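Local coordinates for protein cellulase (Rhodothermus marinus, PDB 3B7M) that hydrolyses internal beta-1,4-glucosidic bonds of cellulose, as a thermostable family 12 endoglucanase engineered on its active surface, at residues 2-7 with 44-49. Numbering follows the deposited sequence. Where two conformers were deposited one is given.
Sequences TVELCG and TITRAE
Glu4 lays one carboxylate oxygen, OE2, against the hydroxyl of Thr46. The two residues lie on strands 2-5 and 43-48 of the smaller sheet of the beta-jelly-roll fold of glycoside hydrolase family 12. These strands are not neighbours. Strand 32-37 runs between them, antiparallel to both, and the contact spans it on the sheet surface, where the Glu4 side chain touches Cys33. The CA atoms of Glu4 and Thr46 are therefore 8.4 Å apart, and only side chains and a water close the gap.

The Glu4 chain is extended, with CG anti to the backbone N (chi1 -171°), which carries the carboxylate across. Thr46 OG1 donates a short hydrogen bond of 2.6 Å to Glu4 OE2. It meets that oxygen on its anti side, 27° out of the carboxylate plane. Thr46 CB follows at 3.4 Å from the same Glu4 OE2. The threonine hydroxyl also has a weak hydrogen bond to the carbonyl O of Cys33 on strand 32-37.

Thr46 and Arg47 both face Cys33 and form a classic beta bulge. Two successive residues thus send their side chains toward strand 2-5 and the residues that follow it. The Arg47 chain bends at chi2 and chi3, which brings the guanidinium near Cys6 SG. Cys6 is disulfide-bonded to Cys33, which ties the residue just after outermost strand 2-5 to strand 32-37. Cys6 SG lies 4.0 Å from Arg47 NH2, oblique to the guanidinium plane.

The charges of Glu4 and Arg47 do not touch: Glu4 OE1 and Arg47 NH1 are 4.8 Å apart. Their attraction is probably modest at this surface. One water links them. It donates to Glu4 OE1 at 2.6 Å and accepts a weak bond of 3.5 Å from Arg47 NH1, lying in the guanidinium plane at its edge.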
loop_
_atom_site.group_PDB
_atom_site.type_symbol
_atom_site.label_atom_id
_atom_site.label_comp_id
_atom_site.label_asym_id
_atom_site.label_seq_id
_atom_site.Cartn_x
_atom_site.Cartn_y
_atom_site.Cartn_z
ATOM N N THR A 2 18.550 -3.296 14.638
ATOM C CA THR A 2 17.110 -3.500 14.565
ATOM C C THR A 2 16.447 -2.926 15.813
ATOM O O THR A 2 17.108 -2.738 16.834
ATOM C CB THR A 2 16.739 -4.994 14.452
ATOM O OG1 THR A 2 17.387 -5.717 15.498
ATOM C CG2 THR A 2 17.169 -5.580 13.122
ATOM N N VAL A 3 15.152 -2.623 15.703
ATOM C CA VAL A 3 14.366 -2.161 16.869
ATOM C C VAL A 3 12.931 -2.659 16.749
ATOM O O VAL A 3 12.390 -2.850 15.663
ATOM C CB VAL A 3 14.437 -0.596 17.135
ATOM C CG1 VAL A 3 13.685 0.193 16.061
ATOM C CG2 VAL A 3 13.954 -0.191 18.604
ATOM N N GLU A 4 12.329 -2.932 17.905
ATOM C CA GLU A 4 10.943 -3.369 17.933
ATOM C C GLU A 4 10.042 -2.211 18.339
ATOM O O GLU A 4 10.258 -1.584 19.373
ATOM C CB GLU A 4 10.732 -4.562 18.856
ATOM C CG GLU A 4 9.323 -5.159 18.724
ATOM C CD GLU A 4 9.111 -6.418 19.543
ATOM O OE1 GLU A 4 9.266 -6.392 20.792
ATOM O OE2 GLU A 4 8.766 -7.446 18.934
ATOM N N LEU A 5 9.051 -1.926 17.498
ATOM C CA LEU A 5 8.126 -0.811 17.687
ATOM C C LEU A 5 6.781 -1.373 18.076
ATOM O O LEU A 5 6.185 -2.101 17.291
ATOM C CB LEU A 5 7.949 -0.007 16.379
ATOM C CG LEU A 5 9.165 0.563 15.638
ATOM C CD1 LEU A 5 8.697 1.341 14.417
ATOM C CD2 LEU A 5 9.990 1.458 16.547
ATOM N N CYS A 6 6.281 -1.004 19.250
ATOM C CA CYS A 6 5.033 -1.571 19.761
ATOM C C CYS A 6 3.961 -0.505 20.001
ATOM O O CYS A 6 2.829 -0.822 20.374
ATOM C CB CYS A 6 5.288 -2.380 21.050
ATOM S SG CYS A 6 6.255 -3.921 20.825
ATOM N N GLY A 7 4.335 0.760 19.807
ATOM C CA GLY A 7 3.413 1.859 19.953
ATOM C C GLY A 7 2.519 1.990 18.743
ATOM O O GLY A 7 2.963 1.827 17.599
ATOM N N THR A 44 9.320 -7.402 10.276
ATOM C CA THR A 44 8.544 -8.589 10.612
ATOM C C THR A 44 7.511 -8.178 11.636
ATOM O O THR A 44 7.840 -7.511 12.610
ATOM C CB THR A 44 9.446 -9.668 11.237
ATOM O OG1 THR A 44 10.482 -10.000 10.306
ATOM C CG2 THR A 44 8.640 -10.952 11.611
ATOM N N ILE A 45 6.261 -8.568 11.407
ATOM C CA ILE A 45 5.240 -8.411 12.425
ATOM C C ILE A 45 5.426 -9.492 13.510
ATOM O O ILE A 45 5.192 -10.682 13.274
ATOM C CB ILE A 45 3.818 -8.441 11.818
ATOM C CG1 ILE A 45 3.754 -7.475 10.621
ATOM C CG2 ILE A 45 2.782 -8.056 12.891
ATOM C CD1 ILE A 45 2.448 -7.479 9.853
ATOM N N THR A 46 5.864 -9.067 14.689
ATOM C CA THR A 46 6.173 -10.000 15.770
ATOM C C THR A 46 4.976 -10.190 16.693
ATOM O O THR A 46 4.903 -11.184 17.423
ATOM C CB THR A 46 7.369 -9.511 16.619
ATOM O OG1 THR A 46 7.097 -8.186 17.060
ATOM C CG2 THR A 46 8.667 -9.524 15.816
ATOM N N ARG A 47 4.053 -9.229 16.665
ATOM C CA ARG A 47 2.862 -9.247 17.499
ATOM C C ARG A 47 1.685 -8.594 16.781
ATOM O O ARG A 47 1.818 -7.517 16.215
ATOM C CB ARG A 47 3.138 -8.528 18.819
ATOM C CG ARG A 47 1.991 -8.556 19.809
ATOM C CD ARG A 47 2.505 -8.906 21.205
ATOM N NE ARG A 47 2.951 -7.765 22.010
ATOM C CZ ARG A 47 4.186 -7.602 22.501
ATOM N NH1 ARG A 47 5.155 -8.487 22.249
ATOM N NH2 ARG A 47 4.463 -6.535 23.244
ATOM N N ALA A 48 0.531 -9.248 16.809
ATOM C CA ALA A 48 -0.669 -8.687 16.218
ATOM C C ALA A 48 -1.872 -9.386 16.823
ATOM O O ALA A 48 -2.123 -10.559 16.550
ATOM C CB ALA A 48 -0.657 -8.840 14.697
ATOM N N GLU A 49 -2.619 -8.664 17.641
ATOM C CA GLU A 49 -3.724 -9.282 18.357
ATOM C C GLU A 49 -5.086 -8.811 17.833
ATOM O O GLU A 49 -6.098 -8.930 18.518
ATOM C CB GLU A 49 -3.555 -9.049 19.866
ATOM C CG GLU A 49 -2.167 -9.480 20.350
ATOM C CD GLU A 49 -2.006 -9.488 21.859
ATOM O OE1 GLU A 49 -3.012 -9.265 22.569
ATOM O OE2 GLU A 49 -0.863 -9.724 22.343
HETATM O O HOH W 1 8.517 -7.825 22.866
#